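Local coordinates for DNA repair and telomere maintenance protein nbs1 (Schizosaccharomyces pombe, PDB 3HUF) that serves as the phosphoprotein-binding adaptor of the Mre11-Rad50-Nbs1 complex, linking phosphorylated Ctp1 to the repair of DNA double-strand breaks, at residues 11-23 with 186-198. Numbering follows the deposited sequence.
With SCN (thiocyanate ion), chain E.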
loop_
_atom_site.group_PDB
_atom_site.type_symbol
_atom_site.label_atom_id
_atom_site.label_comp_id
_atom_site.label_asym_id
_atom_site.label_seq_id
_atom_site.Cartn_x
_atom_site.Cartn_y
_atom_site.Cartn_z
ATOM N N LEU A 11 -23.430 -0.451 -15.531
ATOM C CA LEU A 11 -22.957 0.586 -14.600
ATOM C C LEU A 11 -22.620 1.880 -15.335
ATOM O O LEU A 11 -21.763 2.654 -14.899
ATOM C CB LEU A 11 -21.744 0.087 -13.798
ATOM C CG LEU A 11 -22.026 -0.854 -12.628
ATOM C CD1 LEU A 11 -20.733 -1.509 -12.103
ATOM C CD2 LEU A 11 -22.739 -0.098 -11.516
ATOM N N LYS A 12 -23.309 2.103 -16.455
ATOM C CA LYS A 12 -23.102 3.263 -17.330
ATOM C C LYS A 12 -21.687 3.411 -17.872
ATOM O O LYS A 12 -21.271 4.514 -18.218
ATOM C CB LYS A 12 -23.554 4.562 -16.649
ATOM C CG LYS A 12 -25.031 4.578 -16.292
ATOM C CD LYS A 12 -25.311 5.538 -15.137
ATOM C CE LYS A 12 -26.789 5.539 -14.786
ATOM N NZ LYS A 12 -26.928 5.248 -13.329
ATOM N N GLY A 13 -20.947 2.310 -17.952
ATOM C CA GLY A 13 -19.560 2.354 -18.450
ATOM C C GLY A 13 -18.555 2.937 -17.465
ATOM O O GLY A 13 -17.408 3.246 -17.829
ATOM N N LYS A 14 -18.988 3.097 -16.217
ATOM C CA LYS A 14 -18.157 3.661 -15.167
ATOM C C LYS A 14 -17.739 2.605 -14.146
ATOM O O LYS A 14 -18.424 1.592 -13.979
ATOM C CB LYS A 14 -18.914 4.798 -14.481
ATOM C CG LYS A 14 -19.123 5.954 -15.440
ATOM C CD LYS A 14 -19.848 7.111 -14.830
ATOM C CE LYS A 14 -19.457 8.408 -15.562
ATOM N NZ LYS A 14 -19.109 8.225 -17.030
ATOM N N SER A 15 -16.600 2.835 -13.499
ATOM C CA SER A 15 -16.197 2.043 -12.329
ATOM C C SER A 15 -16.440 2.847 -11.064
ATOM O O SER A 15 -16.765 4.033 -11.122
ATOM C CB SER A 15 -14.743 1.592 -12.415
ATOM O OG SER A 15 -13.864 2.702 -12.356
ATOM N N ARG A 16 -16.331 2.205 -9.912
ATOM C CA ARG A 16 -16.570 2.929 -8.674
ATOM C C ARG A 16 -15.798 2.342 -7.513
ATOM O O ARG A 16 -15.810 1.140 -7.300
ATOM C CB ARG A 16 -18.069 2.958 -8.348
ATOM C CG ARG A 16 -18.347 3.596 -6.998
ATOM C CD ARG A 16 -19.769 4.001 -6.833
ATOM N NE ARG A 16 -19.987 4.547 -5.499
ATOM C CZ ARG A 16 -21.182 4.853 -5.009
ATOM N NH1 ARG A 16 -22.272 4.676 -5.753
ATOM N NH2 ARG A 16 -21.283 5.343 -3.777
ATOM N N ILE A 17 -15.135 3.209 -6.756
ATOM C CA ILE A 17 -14.467 2.797 -5.524
ATOM C C ILE A 17 -15.477 2.688 -4.362
ATOM O O ILE A 17 -16.190 3.637 -4.058
ATOM C CB ILE A 17 -13.368 3.794 -5.146
ATOM C CG1 ILE A 17 -12.306 3.845 -6.240
ATOM C CG2 ILE A 17 -12.686 3.370 -3.884
ATOM C CD1 ILE A 17 -11.373 5.010 -6.032
ATOM N N LEU A 18 -15.527 1.524 -3.729
ATOM C CA LEU A 18 -16.465 1.284 -2.646
ATOM C C LEU A 18 -15.742 1.323 -1.306
ATOM O O LEU A 18 -14.844 0.560 -1.051
ATOM C CB LEU A 18 -17.158 -0.090 -2.831
ATOM C CG LEU A 18 -17.986 -0.272 -4.111
ATOM C CD1 LEU A 18 -18.749 -1.640 -4.058
ATOM C CD2 LEU A 18 -18.968 0.912 -4.336
ATOM N N PHE A 19 -16.171 2.204 -0.429
ATOM C CA PHE A 19 -15.580 2.294 0.885
ATOM C C PHE A 19 -16.362 1.400 1.852
ATOM O O PHE A 19 -17.480 1.007 1.547
ATOM C CB PHE A 19 -15.613 3.751 1.344
ATOM C CG PHE A 19 -15.042 4.703 0.348
ATOM C CD1 PHE A 19 -15.823 5.727 -0.180
ATOM C CD2 PHE A 19 -13.728 4.593 -0.061
ATOM C CE1 PHE A 19 -15.287 6.630 -1.103
ATOM C CE2 PHE A 19 -13.187 5.480 -0.970
ATOM C CZ PHE A 19 -13.975 6.497 -1.503
ATOM N N PRO A 20 -15.742 1.025 2.989
ATOM C CA PRO A 20 -16.450 0.429 4.112
ATOM C C PRO A 20 -17.783 1.117 4.410
ATOM O O PRO A 20 -17.841 2.348 4.487
ATOM C CB PRO A 20 -15.467 0.628 5.262
ATOM C CG PRO A 20 -14.106 0.391 4.568
ATOM C CD PRO A 20 -14.283 1.087 3.239
ATOM N N GLY A 21 -18.825 0.304 4.586
ATOM C CA GLY A 21 -20.169 0.787 4.861
ATOM C C GLY A 21 -21.105 -0.068 4.031
ATOM O O GLY A 21 -20.725 -1.137 3.541
ATOM N N THR A 22 -22.331 0.404 3.852
ATOM C CA THR A 22 -23.348 -0.380 3.183
ATOM C C THR A 22 -23.939 0.321 1.967
ATOM O O THR A 22 -24.188 1.522 1.987
ATOM C CB THR A 22 -24.477 -0.730 4.156
ATOM O OG1 THR A 22 -23.919 -1.187 5.402
ATOM C CG2 THR A 22 -25.293 -1.835 3.576
ATOM N N TYR A 23 -24.188 -0.449 0.920
ATOM C CA TYR A 23 -24.749 0.040 -0.318
ATOM C C TYR A 23 -26.000 -0.756 -0.636
ATOM O O TYR A 23 -26.032 -1.967 -0.442
ATOM C CB TYR A 23 -23.738 -0.140 -1.457
ATOM C CG TYR A 23 -22.449 0.634 -1.223
ATOM C CD1 TYR A 23 -21.383 0.061 -0.515
ATOM C CD2 TYR A 23 -22.314 1.952 -1.669
ATOM C CE1 TYR A 23 -20.193 0.776 -0.272
ATOM C CE2 TYR A 23 -21.126 2.679 -1.437
ATOM C CZ TYR A 23 -20.077 2.083 -0.740
ATOM O OH TYR A 23 -18.922 2.798 -0.515
ATOM N N THR A 186 -10.489 14.230 1.935
ATOM C CA THR A 186 -11.482 14.885 1.077
ATOM C C THR A 186 -12.585 13.938 0.534
ATOM O O THR A 186 -13.711 14.375 0.280
ATOM C CB THR A 186 -10.743 15.610 -0.104
ATOM O OG1 THR A 186 -10.232 16.877 0.344
ATOM C CG2 THR A 186 -11.633 15.813 -1.319
ATOM N N VAL A 187 -12.271 12.650 0.408
ATOM C CA VAL A 187 -12.953 11.752 -0.552
ATOM C C VAL A 187 -14.065 10.755 -0.116
ATOM O O VAL A 187 -14.611 10.057 -0.985
ATOM C CB VAL A 187 -11.909 10.898 -1.344
ATOM C CG1 VAL A 187 -10.905 11.782 -2.084
ATOM C CG2 VAL A 187 -11.194 9.932 -0.436
ATOM N N LYS A 188 -14.384 10.655 1.182
ATOM C CA LYS A 188 -15.275 9.561 1.675
ATOM C C LYS A 188 -16.690 9.638 1.089
ATOM O O LYS A 188 -17.276 8.623 0.700
ATOM C CB LYS A 188 -15.355 9.541 3.217
ATOM C CG LYS A 188 -15.165 8.170 3.920
ATOM C CD LYS A 188 -16.312 7.162 3.806
ATOM C CE LYS A 188 -16.494 6.434 5.175
ATOM N NZ LYS A 188 -16.661 4.894 5.223
ATOM N N GLU A 189 -17.219 10.847 0.997
ATOM C CA GLU A 189 -18.568 11.039 0.490
ATOM C C GLU A 189 -18.682 10.952 -1.056
ATOM O O GLU A 189 -19.788 10.986 -1.621
ATOM C CB GLU A 189 -19.118 12.369 1.020
ATOM C CG GLU A 189 -19.671 12.290 2.452
ATOM C CD GLU A 189 -18.629 12.480 3.566
ATOM O OE1 GLU A 189 -17.475 12.007 3.428
ATOM O OE2 GLU A 189 -18.978 13.097 4.605
ATOM N N SER A 190 -17.538 10.817 -1.718
ATOM C CA SER A 190 -17.444 10.929 -3.165
ATOM C C SER A 190 -17.753 9.655 -3.914
ATOM O O SER A 190 -17.482 8.551 -3.430
ATOM C CB SER A 190 -16.032 11.366 -3.543
ATOM O OG SER A 190 -15.882 12.724 -3.207
ATOM N N VAL A 191 -18.308 9.814 -5.106
ATOM C CA VAL A 191 -18.387 8.703 -6.028
ATOM C C VAL A 191 -17.369 8.896 -7.153
ATOM O O VAL A 191 -17.492 9.730 -8.016
ATOM C CB VAL A 191 -19.862 8.267 -6.433
ATOM C CG1 VAL A 191 -20.939 9.214 -5.871
ATOM C CG2 VAL A 191 -20.014 7.971 -7.934
ATOM N N ILE A 192 -16.298 8.131 -7.046
ATOM C CA ILE A 192 -15.158 8.259 -7.917
ATOM C C ILE A 192 -14.799 6.886 -8.466
ATOM O O ILE A 192 -15.111 5.874 -7.864
ATOM C CB ILE A 192 -13.950 8.867 -7.147
ATOM C CG1 ILE A 192 -13.606 8.011 -5.927
ATOM C CG2 ILE A 192 -14.245 10.364 -6.773
ATOM C CD1 ILE A 192 -12.465 8.555 -5.093
ATOM N N GLU A 193 -14.114 6.894 -9.601
ATOM C CA GLU A 193 -13.786 5.714 -10.349
ATOM C C GLU A 193 -12.464 5.081 -9.912
ATOM O O GLU A 193 -11.681 5.688 -9.183
ATOM C CB GLU A 193 -13.739 6.102 -11.826
ATOM C CG GLU A 193 -15.097 6.594 -12.359
ATOM C CD GLU A 193 -15.180 6.570 -13.870
ATOM O OE1 GLU A 193 -15.261 5.466 -14.455
ATOM O OE2 GLU A 193 -15.197 7.670 -14.484
ATOM N N ASP A 194 -12.246 3.856 -10.368
ATOM C CA ASP A 194 -11.038 3.078 -10.147
ATOM C C ASP A 194 -9.769 3.916 -10.337
ATOM O O ASP A 194 -9.672 4.700 -11.266
ATOM C CB ASP A 194 -11.047 1.943 -11.175
ATOM C CG ASP A 194 -9.924 0.934 -10.990
ATOM O OD1 ASP A 194 -9.234 0.942 -9.970
ATOM O OD2 ASP A 194 -9.746 0.110 -11.899
ATOM N N ALA A 195 -8.809 3.734 -9.444
ATOM C CA ALA A 195 -7.492 4.359 -9.545
ATOM C C ALA A 195 -7.479 5.869 -9.339
ATOM O O ALA A 195 -6.493 6.517 -9.657
ATOM C CB ALA A 195 -6.804 3.986 -10.849
ATOM N N SER A 196 -8.562 6.426 -8.802
ATOM C CA SER A 196 -8.658 7.883 -8.607
ATOM C C SER A 196 -7.656 8.536 -7.645
ATOM O O SER A 196 -7.334 9.703 -7.809
ATOM C CB SER A 196 -10.047 8.258 -8.127
ATOM O OG SER A 196 -10.900 8.367 -9.215
ATOM N N LEU A 197 -7.206 7.804 -6.642
ATOM C CA LEU A 197 -6.339 8.347 -5.591
ATOM C C LEU A 197 -4.856 7.993 -5.768
ATOM O O LEU A 197 -3.992 8.570 -5.102
ATOM C CB LEU A 197 -6.827 7.865 -4.203
ATOM C CG LEU A 197 -8.343 7.970 -3.926
ATOM C CD1 LEU A 197 -8.765 7.241 -2.637
ATOM C CD2 LEU A 197 -8.796 9.413 -3.921
ATOM N N MET A 198 -4.572 7.051 -6.666
ATOM C CA MET A 198 -3.226 6.494 -6.835
ATOM C C MET A 198 -2.220 7.374 -7.557
ATOM O O MET A 198 -1.069 7.449 -7.115
ATOM C CB MET A 198 -3.247 5.135 -7.566
ATOM C CG MET A 198 -3.902 3.994 -6.871
ATOM S SD MET A 198 -3.460 3.769 -5.139
ATOM C CE MET A 198 -3.774 2.007 -4.974
HETATM S S SCN E . -8.445 2.237 -6.219
HETATM C C SCN E . -7.744 3.807 -5.859
HETATM N N SCN E . -7.380 4.934 -5.894
HETATM O O HOH W 1 -19.180 6.785 -2.016
HETATM O O HOH W 2 -16.754 6.205 -4.827
#
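With chi1 at 66°, Ser15 tucks OG between its own backbone N and carbonyl carbon, where it accepts a hydrogen bond from Asp194 N (2.8 Å). Glu193 reaches back the other way: its CG lies beside the backbone N (chi1 -63°), and the extended chain carries OE1 back alongside Ser15, where it accepts the N-H at 3.1 Å from Ser15 N, on the anti side and 25° out of the carboxylate plane. Two residues along from Ser15, Ile17 N donates almost straight to Ile192 O (2.9 Å), which also receives a CA-H...O contact from Arg16. Ile17 CD1 lies against Ile192 CG1 at 3.7 Å. Lys188 O approaches Phe19 CE1 obliquely (3.3 Å), while Ser190 O and Ile192 CD1 lie at the ring edge. These contacts join strand 16-18 and its flanks, at the margin of the FHA beta-sandwich, to the loop between helices 178-184 and 198-209 that leads from BRCT 1 toward BRCT 2, consistent with a close FHA-BRCT junction. Val191 CB lies over one face of the Arg16 guanidinium, toward its rim; NH2 and NH1 bond Asp32 O and His35 O. Water 1 bridges Arg16 NH2 to Ser190 O, and water 2 accepts from Ile192 N, within donating reach of Ile17 O and Ser190 O. Lys188 NZ lies 2.9 Å from Pro20 O and hydrogen-bonds Leu135 O; the Asp194 carboxylate is held by Arg114 and Tyr112.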